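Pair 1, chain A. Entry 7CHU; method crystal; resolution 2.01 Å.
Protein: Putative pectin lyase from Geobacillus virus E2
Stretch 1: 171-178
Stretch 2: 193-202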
# COMPACT_ATOMS: atom_id res chain seq x y z
N PHE A 171 -9.46 -13.27 -16.59
CA PHE A 171 -8.66 -14.04 -15.63
C PHE A 171 -7.40 -14.62 -16.26
O PHE A 171 -7.03 -15.77 -15.99
CB PHE A 171 -9.49 -15.15 -14.99
CG PHE A 171 -10.76 -14.68 -14.34
CD1 PHE A 171 -10.73 -14.04 -13.09
CD2 PHE A 171 -11.98 -14.88 -14.96
CE1 PHE A 171 -11.90 -13.62 -12.49
CE2 PHE A 171 -13.17 -14.47 -14.37
CZ PHE A 171 -13.13 -13.84 -13.14
N VAL A 172 -6.73 -13.85 -17.11
CA VAL A 172 -5.43 -14.26 -17.66
C VAL A 172 -4.32 -13.63 -16.83
O VAL A 172 -4.55 -12.72 -16.03
CB VAL A 172 -5.29 -13.89 -19.16
CG1 VAL A 172 -6.22 -14.74 -20.05
CG2 VAL A 172 -5.53 -12.39 -19.37
N GLY A 173 -3.10 -14.11 -17.01
CA GLY A 173 -2.02 -13.54 -16.22
C GLY A 173 -0.67 -14.12 -16.59
O GLY A 173 -0.56 -15.10 -17.33
N ILE A 174 0.36 -13.46 -16.05
CA ILE A 174 1.75 -13.89 -16.11
C ILE A 174 2.30 -13.83 -14.69
O ILE A 174 2.02 -12.87 -13.96
CB ILE A 174 2.60 -13.00 -17.05
CG1 ILE A 174 2.03 -12.99 -18.49
CG2 ILE A 174 4.07 -13.44 -17.05
CD1 ILE A 174 2.80 -12.09 -19.44
N GLU A 175 3.09 -14.82 -14.30
CA GLU A 175 3.75 -14.84 -13.00
C GLU A 175 5.15 -15.41 -13.15
O GLU A 175 5.36 -16.38 -13.87
CB GLU A 175 2.98 -15.68 -11.96
CG GLU A 175 1.53 -15.30 -11.70
CD GLU A 175 0.81 -16.36 -10.85
OE1 GLU A 175 1.47 -16.97 -9.98
OE2 GLU A 175 -0.39 -16.62 -11.05
N LYS A 176 6.11 -14.78 -12.47
CA LYS A 176 7.43 -15.37 -12.23
C LYS A 176 8.18 -15.76 -13.51
O LYS A 176 8.65 -16.89 -13.66
CB LYS A 176 7.28 -16.58 -11.30
CG LYS A 176 6.51 -16.32 -10.04
CD LYS A 176 7.32 -15.44 -9.13
CE LYS A 176 6.63 -15.16 -7.80
NZ LYS A 176 7.58 -14.35 -6.95
N MET A 177 8.37 -14.78 -14.40
CA MET A 177 9.17 -14.98 -15.60
C MET A 177 9.51 -13.62 -16.20
O MET A 177 8.89 -12.61 -15.86
CB MET A 177 8.44 -15.86 -16.63
CG MET A 177 7.34 -15.14 -17.41
SD MET A 177 6.65 -16.14 -18.79
CE MET A 177 5.93 -17.43 -17.83
N CYS A 178 10.52 -13.61 -17.09
CA CYS A 178 10.99 -12.40 -17.77
C CYS A 178 10.76 -12.55 -19.27
O CYS A 178 10.93 -13.64 -19.82
CB CYS A 178 12.51 -12.14 -17.52
SG CYS A 178 13.21 -10.56 -18.25
N LYS A 193 -8.58 -5.92 -24.38
CA LYS A 193 -9.94 -6.38 -24.10
C LYS A 193 -9.94 -7.50 -23.06
O LYS A 193 -10.62 -8.53 -23.19
CB LYS A 193 -10.66 -6.80 -25.39
CG LYS A 193 -11.09 -5.59 -26.22
CD LYS A 193 -11.75 -6.04 -27.54
CE LYS A 193 -12.03 -4.87 -28.46
NZ LYS A 193 -13.08 -4.01 -27.90
N ILE A 194 -9.17 -7.27 -22.00
CA ILE A 194 -8.98 -8.23 -20.93
C ILE A 194 -9.71 -7.71 -19.70
O ILE A 194 -9.72 -6.50 -19.45
CB ILE A 194 -7.49 -8.44 -20.64
CG1 ILE A 194 -6.81 -9.21 -21.77
CG2 ILE A 194 -7.25 -9.11 -19.29
CD1 ILE A 194 -5.31 -9.31 -21.52
N SER A 195 -10.32 -8.61 -18.94
CA SER A 195 -10.90 -8.28 -17.65
C SER A 195 -10.30 -9.18 -16.58
O SER A 195 -10.00 -10.36 -16.84
CB SER A 195 -12.43 -8.46 -17.64
OG SER A 195 -13.07 -7.43 -18.36
N LEU A 196 -10.13 -8.63 -15.38
CA LEU A 196 -9.79 -9.42 -14.19
C LEU A 196 -8.48 -10.18 -14.37
O LEU A 196 -8.34 -11.32 -13.92
CB LEU A 196 -10.94 -10.36 -13.83
CG LEU A 196 -12.16 -9.59 -13.31
CD1 LEU A 196 -13.51 -10.22 -13.68
CD2 LEU A 196 -12.04 -9.44 -11.82
N GLY A 197 -7.50 -9.53 -15.00
CA GLY A 197 -6.17 -10.09 -15.08
C GLY A 197 -5.45 -10.04 -13.74
O GLY A 197 -5.68 -9.15 -12.91
N ARG A 198 -4.57 -11.02 -13.54
CA ARG A 198 -3.77 -11.14 -12.32
C ARG A 198 -2.32 -11.43 -12.71
O ARG A 198 -2.00 -12.54 -13.13
CB ARG A 198 -4.31 -12.24 -11.40
CG ARG A 198 -5.71 -11.96 -10.80
CD ARG A 198 -5.71 -10.73 -9.93
NE ARG A 198 -6.92 -10.56 -9.12
CZ ARG A 198 -7.93 -9.75 -9.43
NH1 ARG A 198 -7.90 -9.02 -10.57
NH2 ARG A 198 -8.96 -9.65 -8.60
N PHE A 199 -1.44 -10.45 -12.53
CA PHE A 199 -0.03 -10.57 -12.89
C PHE A 199 0.82 -10.40 -11.63
O PHE A 199 0.52 -9.54 -10.78
CB PHE A 199 0.36 -9.52 -13.95
CG PHE A 199 -0.37 -9.65 -15.27
CD1 PHE A 199 -1.72 -9.30 -15.37
CD2 PHE A 199 0.29 -10.10 -16.40
CE1 PHE A 199 -2.40 -9.43 -16.58
CE2 PHE A 199 -0.38 -10.22 -17.63
CZ PHE A 199 -1.73 -9.89 -17.72
N LEU A 200 1.88 -11.21 -11.49
CA LEU A 200 2.73 -11.13 -10.29
C LEU A 200 4.19 -11.34 -10.64
O LEU A 200 4.54 -12.36 -11.24
CB LEU A 200 2.29 -12.17 -9.23
CG LEU A 200 3.13 -12.24 -7.94
CD1 LEU A 200 3.05 -10.92 -7.15
CD2 LEU A 200 2.70 -13.44 -7.06
N ASP A 201 5.06 -10.42 -10.22
CA ASP A 201 6.51 -10.60 -10.29
C ASP A 201 6.95 -11.11 -11.67
O ASP A 201 7.37 -12.26 -11.85
CB ASP A 201 6.98 -11.57 -9.19
CG ASP A 201 6.76 -11.02 -7.77
OD1 ASP A 201 6.66 -9.77 -7.60
OD2 ASP A 201 6.68 -11.85 -6.83
N PHE A 202 6.80 -10.26 -12.67
CA PHE A 202 7.27 -10.61 -13.99
C PHE A 202 8.00 -9.42 -14.57
O PHE A 202 7.77 -8.28 -14.15
CB PHE A 202 6.15 -11.10 -14.91
CG PHE A 202 5.27 -10.00 -15.51
CD1 PHE A 202 4.28 -9.40 -14.78
CD2 PHE A 202 5.40 -9.65 -16.85
CE1 PHE A 202 3.46 -8.44 -15.36
CE2 PHE A 202 4.58 -8.71 -17.42
CZ PHE A 202 3.60 -8.10 -16.67
O HOH W 1 -1.94 -14.40 -11.36

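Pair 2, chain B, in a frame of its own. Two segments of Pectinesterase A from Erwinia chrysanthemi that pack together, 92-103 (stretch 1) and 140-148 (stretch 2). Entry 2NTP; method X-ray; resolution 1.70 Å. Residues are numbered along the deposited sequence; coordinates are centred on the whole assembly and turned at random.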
# COMPACT_ATOMS: atom_id res chain seq x y z
N THR B 92 0.14 6.46 9.47
CA THR B 92 -0.38 7.47 8.56
C THR B 92 0.70 8.53 8.35
O THR B 92 1.19 9.12 9.31
CB THR B 92 -1.66 8.12 9.14
OG1 THR B 92 -2.67 7.11 9.31
CG2 THR B 92 -2.18 9.20 8.22
N ILE B 93 1.09 8.76 7.09
CA ILE B 93 2.09 9.78 6.77
C ILE B 93 1.40 11.01 6.20
O ILE B 93 0.87 10.98 5.08
CB ILE B 93 3.17 9.27 5.75
CG1 ILE B 93 3.79 7.94 6.20
CG2 ILE B 93 4.23 10.35 5.52
CD1 ILE B 93 4.52 7.99 7.54
N SER B 94 1.40 12.08 7.00
CA SER B 94 0.76 13.35 6.63
C SER B 94 1.78 14.48 6.73
O SER B 94 1.48 15.57 7.23
CB SER B 94 -0.43 13.64 7.55
OG SER B 94 -1.46 12.68 7.36
N ALA B 95 2.99 14.19 6.27
CA ALA B 95 4.08 15.16 6.26
C ALA B 95 4.97 14.89 5.06
O ALA B 95 4.86 13.84 4.41
CB ALA B 95 4.88 15.05 7.54
N LYS B 96 5.85 15.84 4.76
CA LYS B 96 6.74 15.73 3.62
C LYS B 96 8.10 15.20 4.03
O LYS B 96 8.50 15.33 5.19
CB LYS B 96 6.91 17.10 2.95
CG LYS B 96 5.64 17.61 2.31
CD LYS B 96 5.81 19.00 1.76
CE LYS B 96 4.51 19.48 1.13
NZ LYS B 96 3.38 19.40 2.09
N ASP B 97 8.80 14.60 3.07
CA ASP B 97 10.18 14.13 3.24
C ASP B 97 10.36 13.13 4.38
O ASP B 97 11.37 13.16 5.10
CB ASP B 97 11.14 15.32 3.36
CG ASP B 97 11.12 16.20 2.13
OD1 ASP B 97 11.35 15.67 1.02
OD2 ASP B 97 10.85 17.41 2.26
N PHE B 98 9.37 12.25 4.54
CA PHE B 98 9.46 11.14 5.47
C PHE B 98 10.25 10.01 4.84
O PHE B 98 10.14 9.78 3.64
CB PHE B 98 8.06 10.63 5.83
CG PHE B 98 8.07 9.41 6.72
CD1 PHE B 98 8.25 9.55 8.10
CD2 PHE B 98 7.92 8.13 6.19
CE1 PHE B 98 8.28 8.43 8.93
CE2 PHE B 98 7.95 7.00 7.02
CZ PHE B 98 8.12 7.15 8.39
N SER B 99 11.03 9.30 5.65
CA SER B 99 11.58 8.01 5.23
C SER B 99 11.50 6.98 6.33
O SER B 99 11.59 7.31 7.52
CB SER B 99 13.01 8.14 4.69
OG SER B 99 13.95 8.40 5.72
N ALA B 100 11.29 5.73 5.93
CA ALA B 100 11.43 4.58 6.82
C ALA B 100 12.38 3.59 6.17
O ALA B 100 12.31 3.35 4.96
CB ALA B 100 10.08 3.93 7.10
N GLN B 101 13.26 3.01 6.98
CA GLN B 101 14.22 2.01 6.50
C GLN B 101 14.31 0.82 7.45
O GLN B 101 14.27 1.00 8.67
CB GLN B 101 15.61 2.63 6.31
CG GLN B 101 16.63 1.65 5.72
CD GLN B 101 18.06 2.18 5.73
OE1 GLN B 101 18.38 3.13 6.44
NE2 GLN B 101 18.92 1.55 4.93
N SER B 102 14.43 -0.38 6.88
CA SER B 102 14.74 -1.61 7.60
C SER B 102 13.77 -1.88 8.75
O SER B 102 14.17 -2.06 9.91
CB SER B 102 16.20 -1.61 8.07
OG SER B 102 17.07 -1.53 6.96
N LEU B 103 12.49 -1.89 8.42
CA LEU B 103 11.46 -2.20 9.40
C LEU B 103 10.21 -2.76 8.75
O LEU B 103 10.01 -2.62 7.54
CB LEU B 103 11.13 -0.98 10.27
CG LEU B 103 10.71 0.33 9.60
CD1 LEU B 103 9.23 0.30 9.28
CD2 LEU B 103 11.04 1.52 10.49
N ASP B 140 4.12 14.00 0.61
CA ASP B 140 4.85 14.05 -0.64
C ASP B 140 6.30 13.72 -0.32
O ASP B 140 6.80 14.08 0.75
CB ASP B 140 4.74 15.42 -1.31
CG ASP B 140 5.35 15.45 -2.71
OD1 ASP B 140 5.41 14.39 -3.37
OD2 ASP B 140 5.77 16.54 -3.15
N ARG B 141 6.95 13.02 -1.24
CA ARG B 141 8.35 12.63 -1.10
C ARG B 141 8.56 11.71 0.10
O ARG B 141 9.38 11.99 0.98
CB ARG B 141 9.26 13.88 -1.05
CG ARG B 141 9.07 14.83 -2.24
CD ARG B 141 10.07 16.00 -2.21
NE ARG B 141 9.94 16.81 -1.00
CZ ARG B 141 9.17 17.88 -0.87
NH1 ARG B 141 8.43 18.31 -1.89
NH2 ARG B 141 9.13 18.54 0.28
N ALA B 142 7.80 10.62 0.13
CA ALA B 142 7.91 9.59 1.17
C ALA B 142 8.69 8.40 0.64
O ALA B 142 8.35 7.84 -0.40
CB ALA B 142 6.52 9.15 1.64
N TYR B 143 9.74 8.01 1.36
CA TYR B 143 10.69 7.01 0.88
C TYR B 143 10.74 5.82 1.82
O TYR B 143 10.97 5.98 3.02
CB TYR B 143 12.07 7.67 0.75
CG TYR B 143 13.22 6.82 0.24
CD1 TYR B 143 13.02 5.66 -0.53
CD2 TYR B 143 14.54 7.22 0.49
CE1 TYR B 143 14.11 4.90 -1.00
CE2 TYR B 143 15.62 6.48 0.02
CZ TYR B 143 15.41 5.33 -0.72
OH TYR B 143 16.50 4.63 -1.17
N PHE B 144 10.52 4.63 1.28
CA PHE B 144 10.53 3.40 2.07
C PHE B 144 11.53 2.43 1.49
O PHE B 144 11.34 1.93 0.38
CB PHE B 144 9.12 2.80 2.12
CG PHE B 144 8.09 3.76 2.64
CD1 PHE B 144 7.48 4.67 1.78
CD2 PHE B 144 7.76 3.78 3.99
CE1 PHE B 144 6.54 5.59 2.26
CE2 PHE B 144 6.82 4.68 4.48
CZ PHE B 144 6.21 5.59 3.60
N LYS B 145 12.62 2.18 2.22
CA LYS B 145 13.69 1.29 1.74
C LYS B 145 13.86 0.10 2.68
O LYS B 145 13.99 0.28 3.89
CB LYS B 145 15.02 2.04 1.60
CG LYS B 145 16.12 1.17 1.00
CD LYS B 145 17.32 1.96 0.53
CE LYS B 145 18.32 1.06 -0.20
NZ LYS B 145 17.86 0.67 -1.57
N ASP B 146 13.89 -1.10 2.10
CA ASP B 146 14.00 -2.33 2.89
C ASP B 146 12.90 -2.36 3.95
O ASP B 146 13.15 -2.56 5.15
CB ASP B 146 15.41 -2.46 3.49
CG ASP B 146 15.63 -3.78 4.20
OD1 ASP B 146 15.12 -4.83 3.74
OD2 ASP B 146 16.34 -3.77 5.24
N VAL B 147 11.67 -2.15 3.50
CA VAL B 147 10.51 -2.13 4.38
C VAL B 147 9.56 -3.26 3.98
O VAL B 147 9.45 -3.58 2.80
CB VAL B 147 9.78 -0.75 4.33
CG1 VAL B 147 8.41 -0.81 5.00
CG2 VAL B 147 10.64 0.33 4.98
N SER B 148 8.93 -3.87 4.97
CA SER B 148 7.91 -4.89 4.73
C SER B 148 6.57 -4.37 5.20
O SER B 148 6.45 -3.90 6.32
CB SER B 148 8.26 -6.16 5.50
OG SER B 148 7.22 -7.13 5.40
O HOH W 2 6.67 12.16 3.09
O HOH W 3 12.01 10.90 1.85

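Pairs 1 and 2 each lay two short strands side by side in parallel, with their N-to-C directions 16° apart in pair 1 and 4° apart in pair 2, and the strand axes approach to 4.8 Å in both. Fourteen central residues superpose with an RMSD of 0.8 Å. In each pair both stretches turn a corner after the strand, at Lys A176 and Asp A201 in pair 1 and at the matching Ser B102 and Asp B146 in pair 2, so the two turns lie one above the other. The contact buries 735 Å² in pair 1 and 780 Å² in pair 2.

The backbone ladder is largely conserved. Arg A198 N donates to Val A172 O (3.0 Å) and Leu A200 N to Ile A174 O (3.0 Å); at the matched positions Tyr B143 N donates to Phe B98 O (2.9 Å) and Lys B145 N to Ala B100 O (3.0 Å). The clearest difference within the strands is at Ala B100. In pair 2 Ala B100 N donates to Tyr B143 O (2.9 Å), whereas in pair 1 Ile A174 N stands 3.9 Å from Arg A198 O. That carbonyl instead accepts from a water (2.6 Å from Arg A198 O) that also donates to Glu A175 OE2 (2.7 Å).

Before the strands, Phe A171 and Leu A196 match Asp B97 and Arg B141. The same space is filled by opposite chemistry: Leu A196 CB lies over one face of the Phe A171 ring, 3.7 Å from Phe A171 CE1, while Arg B141 and Asp B97 form a two-pronged salt bridge, with NE of Arg B141 2.7 Å from OD1 of Asp B97 and NH2 of Arg B141 2.9 Å from OD2 of Asp B97.

The inward positions share one aromatic, Phe A199 and Phe B144, whose side-chain centres fall 0.9 Å apart, but its neighbours differ. Val A172 is matched by the larger Phe B98, whose CE2 comes 3.6 Å from Phe B144 CE2, with the ring planes at 49°. In pair 1 the Phe A199 ring instead lies beneath Gly A173, whose CA sits over its face, 4.0 Å from Phe A199 CE2. At the next matched position, Ile A174 CB reaches Phe A199 CD2 at 3.8 Å, and the shorter Ala B100 CB still comes within 3.9 Å of Phe B144 CD2.

Further along, both matched residues are smaller in pair 2. Phe A202 matches Val B147: Ile A174 CG2 packs on Phe A202 CB (3.8 Å), with Ile A174 CB over one face of the ring, whereas Ala B100 CB lies 4.2 Å from Val B147 CG2, in addition to its contact with Phe B144. Thus a branched residue beside an aromatic is replaced by alanine beside valine. Met A177 matches Leu B103; Leu B103 CD1 lies 4.5 Å from Val B147 CG1, while the Met A177 side chain makes no comparably close approach to the other stretch.

At the corners, both pairs pin the turns through an aspartate. Lys A176 NZ makes a salt bridge to Asp A201 OD2 (2.7 Å); Ser B102 OG donates a hydrogen bond to Asp B146 OD2 (2.9 Å), a shorter side chain making a neutral-to-charged link instead.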